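Local coordinates for periplasmic binding protein (Roseiflexus sp. RS-1, PDB 5GJ3) that binds heme in the periplasm, here two heme molecules at once, and probably hands it on to a heme-import system, at residues V9-D14 and T65-D70; D32-Y37 and G49-L54. All coordinates share one frame; numbering follows the deposited sequence.

Contact 1: residues V9-D14 and T65-D70. With ZN (zinc ion), chain D.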
ATOM      1  N   VAL A   9      -2.346  -6.772  19.383  1.00 16.16           N
ATOM      2  CA  VAL A   9      -1.400  -5.787  18.938  1.00 16.50           C
ATOM      3  C   VAL A   9      -1.059  -6.162  17.494  1.00 17.23           C
ATOM      4  O   VAL A   9      -0.613  -7.285  17.197  1.00 14.20           O
ATOM      5  CB  VAL A   9      -0.128  -5.685  19.797  1.00 17.21           C
ATOM      6  CG1 VAL A   9       0.817  -4.634  19.153  1.00 16.25           C
ATOM      7  CG2 VAL A   9      -0.467  -5.241  21.235  1.00 16.32           C
ATOM      8  N   SER A  10      -1.349  -5.227  16.596  1.00 17.17           N
ATOM      9  CA  SER A  10      -1.168  -5.450  15.171  1.00 18.93           C
ATOM     10  C   SER A  10       0.103  -4.703  14.705  1.00 17.71           C
ATOM     11  O   SER A  10       0.256  -3.477  14.936  1.00 17.26           O
ATOM     12  CB  SER A  10      -2.400  -4.978  14.435  1.00 17.62           C
ATOM     13  OG  SER A  10      -2.120  -5.008  13.044  1.00 20.17           O
ATOM     14  N   LEU A  11       1.015  -5.411  14.046  1.00 15.99           N
ATOM     15  CA  LEU A  11       2.325  -4.838  13.723  1.00 15.90           C
ATOM     16  C   LEU A  11       2.430  -4.009  12.398  1.00 15.08           C
ATOM     17  O   LEU A  11       3.445  -3.330  12.179  1.00 15.15           O
ATOM     18  CB  LEU A  11       3.419  -5.946  13.737  1.00 13.83           C
ATOM     19  CG  LEU A  11       3.461  -6.782  15.037  1.00 14.27           C
ATOM     20  CD1 LEU A  11       4.545  -7.827  14.856  1.00 12.85           C
ATOM     21  CD2 LEU A  11       3.793  -5.871  16.224  1.00 13.77           C
ATOM     22  N   ASN A  12       1.428  -4.094  11.544  1.00 13.73           N
ATOM     23  CA  ASN A  12       1.518  -3.450  10.232  1.00 15.71           C
ATOM     24  C   ASN A  12       0.203  -2.804   9.913  1.00 17.38           C
ATOM     25  O   ASN A  12      -0.854  -3.346  10.246  1.00 17.08           O
ATOM     26  CB  ASN A  12       1.873  -4.442   9.101  1.00 15.01           C
ATOM     27  CG  ASN A  12       3.076  -5.246   9.427  1.00 15.12           C
ATOM     28  OD1 ASN A  12       2.987  -6.301  10.057  1.00 18.14           O
ATOM     29  ND2 ASN A  12       4.226  -4.716   9.101  1.00 15.89           N
ATOM     30  N   GLY A  13       0.267  -1.632   9.270  1.00 17.48           N
ATOM     31  CA  GLY A  13      -0.963  -0.945   8.850  1.00 16.76           C
ATOM     32  C   GLY A  13      -1.963  -1.729   8.030  1.00 16.53           C
ATOM     33  O   GLY A  13      -3.161  -1.596   8.247  1.00 14.54           O
ATOM     34  N   ASP A  14      -1.496  -2.561   7.081  1.00 18.36           N
ATOM     35  CA  ASP A  14      -2.402  -3.377   6.276  1.00 17.83           C
ATOM     36  C   ASP A  14      -3.097  -4.560   7.030  1.00 18.80           C
ATOM     37  O   ASP A  14      -4.299  -4.880   6.809  1.00 16.81           O
ATOM     38  CB  ASP A  14      -1.691  -3.872   4.995  1.00 21.85           C
ATOM     39  CG  ASP A  14      -0.401  -4.677   5.264  1.00 23.52           C
ATOM     40  OD1 ASP A  14       0.216  -4.561   6.359  1.00 25.26           O
ATOM     41  OD2 ASP A  14       0.024  -5.431   4.343  1.00 24.25           O
ATOM     42  N   THR A  65      -2.731 -10.523  24.164  1.00 18.84           N
ATOM     43  CA  THR A  65      -2.978 -11.971  24.149  1.00 18.36           C
ATOM     44  C   THR A  65      -2.483 -12.474  22.777  1.00 18.56           C
ATOM     45  O   THR A  65      -2.205 -13.657  22.563  1.00 18.11           O
ATOM     46  CB  THR A  65      -4.493 -12.296  24.254  1.00 19.47           C
ATOM     47  OG1 THR A  65      -5.178 -11.743  23.114  1.00 18.04           O
ATOM     48  CG2 THR A  65      -5.108 -11.730  25.547  1.00 18.71           C
ATOM     49  N   LEU A  66      -2.367 -11.564  21.823  1.00 17.38           N
ATOM     50  CA  LEU A  66      -1.928 -11.976  20.488  1.00 17.02           C
ATOM     51  C   LEU A  66      -1.222 -10.816  19.768  1.00 16.34           C
ATOM     52  O   LEU A  66      -1.737  -9.662  19.743  1.00 18.31           O
ATOM     53  CB  LEU A  66      -3.112 -12.421  19.630  1.00 17.79           C
ATOM     54  CG  LEU A  66      -2.942 -12.708  18.135  1.00 21.19           C
ATOM     55  CD1 LEU A  66      -2.090 -13.982  17.886  1.00 21.33           C
ATOM     56  CD2 LEU A  66      -4.343 -12.831  17.513  1.00 21.03           C
ATOM     57  N   VAL A  67      -0.123 -11.153  19.103  1.00 14.87           N
ATOM     58  CA  VAL A  67       0.567 -10.182  18.250  1.00 13.50           C
ATOM     59  C   VAL A  67       0.636 -10.744  16.868  1.00 15.33           C
ATOM     60  O   VAL A  67       1.101 -11.872  16.681  1.00 16.17           O
ATOM     61  CB  VAL A  67       2.002  -9.898  18.782  1.00 12.96           C
ATOM     62  CG1 VAL A  67       2.786  -8.966  17.864  1.00 11.86           C
ATOM     63  CG2 VAL A  67       1.939  -9.325  20.229  1.00 12.16           C
ATOM     64  N   ILE A  68       0.169  -9.957  15.894  1.00 15.60           N
ATOM     65  CA  ILE A  68       0.053 -10.390  14.548  1.00 17.84           C
ATOM     66  C   ILE A  68       0.655  -9.344  13.574  1.00 17.85           C
ATOM     67  O   ILE A  68       0.476  -8.132  13.762  1.00 14.98           O
ATOM     68  CB  ILE A  68      -1.427 -10.765  14.241  1.00 21.36           C
ATOM     69  CG1 ILE A  68      -1.583 -11.413  12.890  1.00 26.01           C
ATOM     70  CG2 ILE A  68      -2.408  -9.578  14.246  1.00 19.69           C
ATOM     71  CD1 ILE A  68      -2.990 -11.998  12.708  1.00 32.07           C
ATOM     72  N   GLY A  69       1.339  -9.814  12.533  1.00 16.11           N
ATOM     73  CA  GLY A  69       1.973  -8.868  11.549  1.00 15.46           C
ATOM     74  C   GLY A  69       2.363  -9.636  10.289  1.00 16.80           C
ATOM     75  O   GLY A  69       2.010 -10.818  10.126  1.00 17.57           O
ATOM     76  N   ASP A  70       3.050  -8.979   9.372  1.00 14.97           N
ATOM     77  CA  ASP A  70       3.494  -9.700   8.202  1.00 16.04           C
ATOM     78  C   ASP A  70       4.974  -9.411   8.047  1.00 16.61           C
ATOM     79  O   ASP A  70       5.609  -8.833   8.977  1.00 15.18           O
ATOM     80  CB  ASP A  70       2.641  -9.349   6.983  1.00 16.32           C
ATOM     81  CG  ASP A  70       2.814  -7.905   6.530  1.00 20.04           C
ATOM     82  OD1 ASP A  70       3.851  -7.243   6.784  1.00 20.84           O
ATOM     83  OD2 ASP A  70       1.877  -7.425   5.885  1.00 22.74           O
TER
HETATM   84 ZN    ZN D 403       2.092  -5.790   4.695  1.00 30.05          ZN
HETATM   85  O   HOH W   1       3.261  -4.516   5.596  1.00 25.31           O
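V9 and V67 pair in parallel beside S10 and I68, where strand 8-10 lies against strand 66-70 in the four-stranded parallel sheet. Three backbone bonds make the ladder: V9 N to L66 O, I68 N to V9 O and, the shortest, L11 N to I68 O at 2.8 Å. Between them V67 CA and S10 CA each send a C-H toward a carbonyl oxygen of the facing strand.

Apolar contact is concentrated on V67 CG1, which meets L11 at CG (3.6 Å) and at both methyls, the two side chains crossing at about a right angle. On the face of S10, I68 turns to helices 13-21 and 100-111.

Beyond the ladder a side chain replaces the backbone acceptor: N12 OD1 takes D70 N at 2.8 Å, the donor standing 44° out of the carbonyl plane. The N12 amide stacks on the D70 carboxylate, the planes 29° apart.

D14 and D70 meet tip to tip on zinc, OD2 of D14 at 2.1 Å and OD2 of D70 at 2.0 Å from it, with D94 and a water as further ligands. The water lies within bonding distance of OD1 of D14 and of D70; D70 OD1 also accepts from A72 N.

Three clustered carboxylates would repel one another; the metal, together with K104 on D14 OD2, probably offsets their charge. The shared metal ties the start of helix 13-21 to the end of strand 66-70.

Contact 2: residues D32-Y37 and G49-L54. With HEM (protoporphyrin IX containing Fe), chain B.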
ATOM      1  N   ASP A  32       0.846   0.133  14.881  1.00 20.90           N
ATOM      2  CA  ASP A  32       2.054   0.827  14.453  1.00 21.67           C
ATOM      3  C   ASP A  32       1.692   2.150  13.726  1.00 22.50           C
ATOM      4  O   ASP A  32       0.516   2.364  13.339  1.00 22.00           O
ATOM      5  CB  ASP A  32       2.910  -0.088  13.554  1.00 22.38           C
ATOM      6  CG  ASP A  32       2.549   0.078  12.065  1.00 24.81           C
ATOM      7  OD1 ASP A  32       1.507  -0.475  11.632  1.00 25.10           O
ATOM      8  OD2 ASP A  32       3.309   0.788  11.343  1.00 27.36           O
ATOM      9  N   SER A  33       2.706   3.026  13.569  1.00 24.40           N
ATOM     10  CA  SER A  33       2.621   4.344  12.839  1.00 27.93           C
ATOM     11  C   SER A  33       1.971   4.317  11.480  1.00 25.67           C
ATOM     12  O   SER A  33       1.376   5.304  11.060  1.00 27.88           O
ATOM     13  CB  SER A  33       4.035   4.889  12.574  1.00 28.10           C
ATOM     14  OG  SER A  33       4.636   5.211  13.780  1.00 41.16           O
ATOM     15  N   SER A  34       2.126   3.222  10.740  1.00 24.10           N
ATOM     16  CA  SER A  34       1.551   3.166   9.385  1.00 24.43           C
ATOM     17  C   SER A  34       0.063   2.781   9.401  1.00 23.84           C
ATOM     18  O   SER A  34      -0.557   2.638   8.345  1.00 21.30           O
ATOM     19  CB  SER A  34       2.337   2.184   8.489  1.00 24.63           C
ATOM     20  OG  SER A  34       2.027   0.843   8.878  1.00 23.50           O
ATOM     21  N   ALA A  35      -0.515   2.545  10.575  1.00 19.99           N
ATOM     22  CA  ALA A  35      -1.889   2.075  10.624  1.00 21.13           C
ATOM     23  C   ALA A  35      -2.832   3.272  10.602  1.00 24.25           C
ATOM     24  O   ALA A  35      -3.272   3.732  11.656  1.00 22.87           O
ATOM     25  CB  ALA A  35      -2.162   1.190  11.877  1.00 19.55           C
ATOM     26  N   THR A  36      -3.171   3.739   9.401  1.00 23.53           N
ATOM     27  CA  THR A  36      -3.981   4.978   9.218  1.00 23.92           C
ATOM     28  C   THR A  36      -5.428   4.653   8.743  1.00 25.07           C
ATOM     29  O   THR A  36      -6.144   5.572   8.364  1.00 26.29           O
ATOM     30  CB  THR A  36      -3.330   5.870   8.146  1.00 22.41           C
ATOM     31  OG1 THR A  36      -3.046   5.035   7.028  1.00 23.61           O
ATOM     32  CG2 THR A  36      -2.037   6.513   8.600  1.00 22.26           C
ATOM     33  N   TYR A  37      -5.855   3.374   8.750  1.00 23.61           N
ATOM     34  CA  TYR A  37      -7.231   2.991   8.363  1.00 24.21           C
ATOM     35  C   TYR A  37      -7.882   1.888   9.232  1.00 25.93           C
ATOM     36  O   TYR A  37      -7.288   0.815   9.353  1.00 24.13           O
ATOM     37  CB  TYR A  37      -7.271   2.514   6.912  1.00 25.35           C
ATOM     38  CG  TYR A  37      -8.681   2.487   6.341  1.00 25.47           C
ATOM     39  CD1 TYR A  37      -9.234   3.629   5.751  1.00 24.76           C
ATOM     40  CD2 TYR A  37      -9.484   1.341   6.443  1.00 25.97           C
ATOM     41  CE1 TYR A  37     -10.528   3.603   5.259  1.00 25.39           C
ATOM     42  CE2 TYR A  37     -10.796   1.313   5.951  1.00 26.42           C
ATOM     43  CZ  TYR A  37     -11.294   2.466   5.345  1.00 26.54           C
ATOM     44  OH  TYR A  37     -12.559   2.481   4.793  1.00 30.88           O
ATOM     45  N   GLY A  49       5.252   2.114  17.634  1.00 19.38           N
ATOM     46  CA  GLY A  49       6.452   2.472  16.850  1.00 17.71           C
ATOM     47  C   GLY A  49       6.136   2.241  15.379  1.00 19.65           C
ATOM     48  O   GLY A  49       5.025   1.812  15.059  1.00 20.49           O
ATOM     49  N   TYR A  50       7.083   2.522  14.478  1.00 19.31           N
ATOM     50  CA  TYR A  50       6.879   2.222  13.039  1.00 19.57           C
ATOM     51  C   TYR A  50       7.037   0.672  12.775  1.00 16.77           C
ATOM     52  O   TYR A  50       7.844   0.029  13.418  1.00 17.49           O
ATOM     53  CB  TYR A  50       7.827   3.070  12.155  1.00 18.95           C
ATOM     54  CG  TYR A  50       7.704   2.749  10.668  1.00 17.41           C
ATOM     55  CD1 TYR A  50       6.493   2.892   9.999  1.00 18.62           C
ATOM     56  CD2 TYR A  50       8.792   2.227   9.969  1.00 19.71           C
ATOM     57  CE1 TYR A  50       6.353   2.522   8.655  1.00 20.71           C
ATOM     58  CE2 TYR A  50       8.687   1.874   8.603  1.00 21.15           C
ATOM     59  CZ  TYR A  50       7.465   2.019   7.962  1.00 21.20           C
ATOM     60  OH  TYR A  50       7.356   1.646   6.628  1.00 27.01           O
ATOM     61  N   GLN A  51       6.261   0.121  11.850  1.00 17.00           N
ATOM     62  CA  GLN A  51       6.292  -1.344  11.527  1.00 18.10           C
ATOM     63  C   GLN A  51       7.668  -1.997  11.388  1.00 18.16           C
ATOM     64  O   GLN A  51       7.822  -3.151  11.767  1.00 18.47           O
ATOM     65  CB  GLN A  51       5.418  -1.675  10.295  1.00 20.43           C
ATOM     66  CG  GLN A  51       5.957  -1.122   8.949  1.00 21.80           C
ATOM     67  CD  GLN A  51       4.912  -1.201   7.847  1.00 23.32           C
ATOM     68  OE1 GLN A  51       4.020  -2.085   7.858  1.00 22.06           O
ATOM     69  NE2 GLN A  51       5.001  -0.275   6.893  1.00 24.28           N
ATOM     70  N   ARG A  52       8.669  -1.261  10.881  1.00 17.97           N
ATOM     71  CA  ARG A  52      10.044  -1.786  10.708  1.00 19.19           C
ATOM     72  C   ARG A  52      10.958  -1.373  11.840  1.00 19.42           C
ATOM     73  O   ARG A  52      12.125  -1.723  11.855  1.00 19.92           O
ATOM     74  CB  ARG A  52      10.660  -1.229   9.408  1.00 22.75           C
ATOM     75  CG  ARG A  52       9.891  -1.638   8.151  1.00 24.41           C
ATOM     76  CD  ARG A  52      10.717  -1.337   6.894  1.00 28.51           C
ATOM     77  NE  ARG A  52      10.323  -2.166   5.746  1.00 33.11           N
ATOM     78  CZ  ARG A  52       9.131  -2.125   5.134  1.00 36.51           C
ATOM     79  NH1 ARG A  52       8.152  -1.315   5.550  1.00 34.80           N
ATOM     80  NH2 ARG A  52       8.899  -2.909   4.093  1.00 35.12           N
ATOM     81  N   ARG A  53      10.426  -0.624  12.800  1.00 20.05           N
ATOM     82  CA  ARG A  53      11.251  -0.138  13.906  1.00 19.65           C
ATOM     83  C   ARG A  53      10.414  -0.251  15.205  1.00 20.58           C
ATOM     84  O   ARG A  53      10.255   0.716  15.984  1.00 15.98           O
ATOM     85  CB  ARG A  53      11.748   1.332  13.578  1.00 20.71           C
ATOM     86  CG  ARG A  53      13.153   1.668  14.136  1.00 22.90           C
ATOM     87  CD  ARG A  53      13.727   3.047  13.704  1.00 21.72           C
ATOM     88  NE  ARG A  53      12.927   4.118  14.279  1.00 22.65           N
ATOM     89  CZ  ARG A  53      11.937   4.732  13.641  1.00 23.66           C
ATOM     90  NH1 ARG A  53      11.626   4.359  12.395  1.00 23.35           N
ATOM     91  NH2 ARG A  53      11.227   5.699  14.250  1.00 26.45           N
ATOM     92  N   LEU A  54       9.870  -1.454  15.428  1.00 16.88           N
ATOM     93  CA  LEU A  54       8.904  -1.655  16.498  1.00 16.05           C
ATOM     94  C   LEU A  54       9.529  -1.650  17.861  1.00 14.88           C
ATOM     95  O   LEU A  54      10.588  -2.204  18.039  1.00 14.67           O
ATOM     96  CB  LEU A  54       8.157  -3.011  16.276  1.00 13.97           C
ATOM     97  CG  LEU A  54       7.249  -2.973  15.024  1.00 14.36           C
ATOM     98  CD1 LEU A  54       7.017  -4.426  14.601  1.00 16.21           C
ATOM     99  CD2 LEU A  54       5.929  -2.294  15.231  1.00 15.91           C
TER
HETATM  100  CHA HEM B 401       9.153   5.033   7.075  0.75 21.71           C
HETATM  101  CHB HEM B 401       4.460   4.240   6.064  0.75 22.03           C
HETATM  102  CHC HEM B 401       6.026   0.827   2.931  0.75 24.95           C
HETATM  103  CHD HEM B 401      10.626   1.312   4.401  0.75 25.50           C
HETATM  104  C1A HEM B 401       7.784   5.120   7.028  0.75 21.29           C
HETATM  105  C2A HEM B 401       7.041   5.999   7.850  0.75 22.85           C
HETATM  106  C3A HEM B 401       5.713   5.795   7.618  0.75 23.01           C
HETATM  107  C4A HEM B 401       5.635   4.782   6.607  0.75 23.90           C
HETATM  108  CMA HEM B 401       4.544   6.510   8.301  0.75 22.55           C
HETATM  109  CAA HEM B 401       7.675   6.961   8.847  0.75 21.92           C
HETATM  110  CBA HEM B 401       8.115   6.103  10.062  0.75 20.88           C
HETATM  111  CGA HEM B 401       9.163   6.758  10.930  0.75 22.86           C
HETATM  112  O1A HEM B 401       9.804   7.717  10.490  0.75 22.55           O
HETATM  113  O2A HEM B 401       9.441   6.341  12.082  0.75 23.55           O
HETATM  114  C1B HEM B 401       4.483   3.244   5.063  0.75 23.55           C
HETATM  115  C2B HEM B 401       3.332   2.745   4.362  0.75 23.41           C
HETATM  116  C3B HEM B 401       3.773   1.805   3.461  0.75 25.26           C
HETATM  117  C4B HEM B 401       5.233   1.720   3.657  0.75 25.79           C
HETATM  118  CMB HEM B 401       1.905   3.213   4.533  0.75 22.61           C
HETATM  119  CAB HEM B 401       3.023   0.969   2.487  0.75 25.68           C
HETATM  120  CBB HEM B 401       1.720   0.690   2.683  0.75 27.88           C
HETATM  121  C1C HEM B 401       7.390   0.677   2.994  0.75 26.45           C
HETATM  122  C2C HEM B 401       8.175  -0.094   2.110  0.75 28.75           C
HETATM  123  C3C HEM B 401       9.509   0.047   2.537  0.75 29.09           C
HETATM  124  C4C HEM B 401       9.505   0.935   3.670  0.75 26.91           C
HETATM  125  CMC HEM B 401       7.611  -0.912   0.956  0.75 28.52           C
HETATM  126  CAC HEM B 401      10.739  -0.578   1.972  0.75 33.25           C
HETATM  127  CBC HEM B 401      10.728  -1.318   0.861  0.75 38.33           C
HETATM  128  C1D HEM B 401      10.540   2.422   5.235  0.75 23.45           C
HETATM  129  C2D HEM B 401      11.765   2.971   5.855  0.75 22.96           C
HETATM  130  C3D HEM B 401      11.367   4.005   6.597  0.75 21.84           C
HETATM  131  C4D HEM B 401       9.901   4.074   6.425  0.75 22.18           C
HETATM  132  CMD HEM B 401      13.196   2.472   5.668  0.75 22.37           C
HETATM  133  CAD HEM B 401      12.240   4.898   7.466  0.75 22.62           C
HETATM  134  CBD HEM B 401      11.966   4.418   8.945  0.75 25.12           C
HETATM  135  CGD HEM B 401      12.823   3.267   9.454  0.75 26.33           C
HETATM  136  O1D HEM B 401      13.936   3.018   8.934  0.75 26.73           O
HETATM  137  O2D HEM B 401      12.484   2.547  10.438  0.75 26.17           O
HETATM  138  NA  HEM B 401       6.927   4.335   6.337  0.75 22.03           N
HETATM  139  NB  HEM B 401       5.556   2.568   4.645  0.75 24.30           N
HETATM  140  NC  HEM B 401       8.193   1.277   3.930  0.75 27.38           N
HETATM  141  ND  HEM B 401       9.408   3.083   5.636  0.75 22.97           N
HETATM  142 FE   HEM B 401       7.546   2.820   5.186  0.75 23.22          FE
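Y50 and S34 meet beside the heme, S34 CB lying at the edge of the tyrosine ring, 4.0 Å from CE1. Y50 OH coordinates the heme iron at 1.9 Å. Around that oxygen Q51 NE2 gives a nearly straight bond in its own amide plane, 3.1 Å to Y50 OH, and R52 NH1 a weak one. Q51 OE1 probably accepts from N12 ND2, which would fix the amide's rotation. The R52 guanidinium lays a face over heme C3C, while R53 NH1 reaches both propionates, O2D at 2.8 Å and O2A at 3.0 Å; R53 NH2 adds a second bond to O2A.

The next shell centres on D32 OD2. It accepts S34 OG on its syn lone pair, takes a weak bond from Q51 N, and is met from above the carboxylate plane by S34 N, which closes an Asx turn. Q51 CG, between its backbone N and carbonyl carbon (chi1 69°), comes over the Y50 ring face opposite the heme. S33 N to G49 O, 3.0 Å, ties the type I turn D32-A35 to the residue just before another, Y50-R53.

The first turn follows strand 28-31; the second connects the short, weakly bonded strands 49-50 and 53-54, with L54 packed on L11 and I48.

In the fold
Both contacts are buried and sit on the same side of the chain's centre, about 10 Å apart between centres. Contact 1 belongs to the parallel sheet, with regular backbone pairing and apolar packing that give way to a zinc site between the end of strand 66-70 and the start of helix 13-21. Contact 2 is made of turns and very short strands at the heme pocket, and relies on one aspartate oxygen, on iron coordination and on one arginine over the porphyrin and another on the propionates. They share no residue but touch directly: N12 ND2 probably bonds to Q51 OE1, and G13 N to S34 OG, which links N12 and the first residue of helix 13-21 with the side chains next to the iron-binding tyrosine.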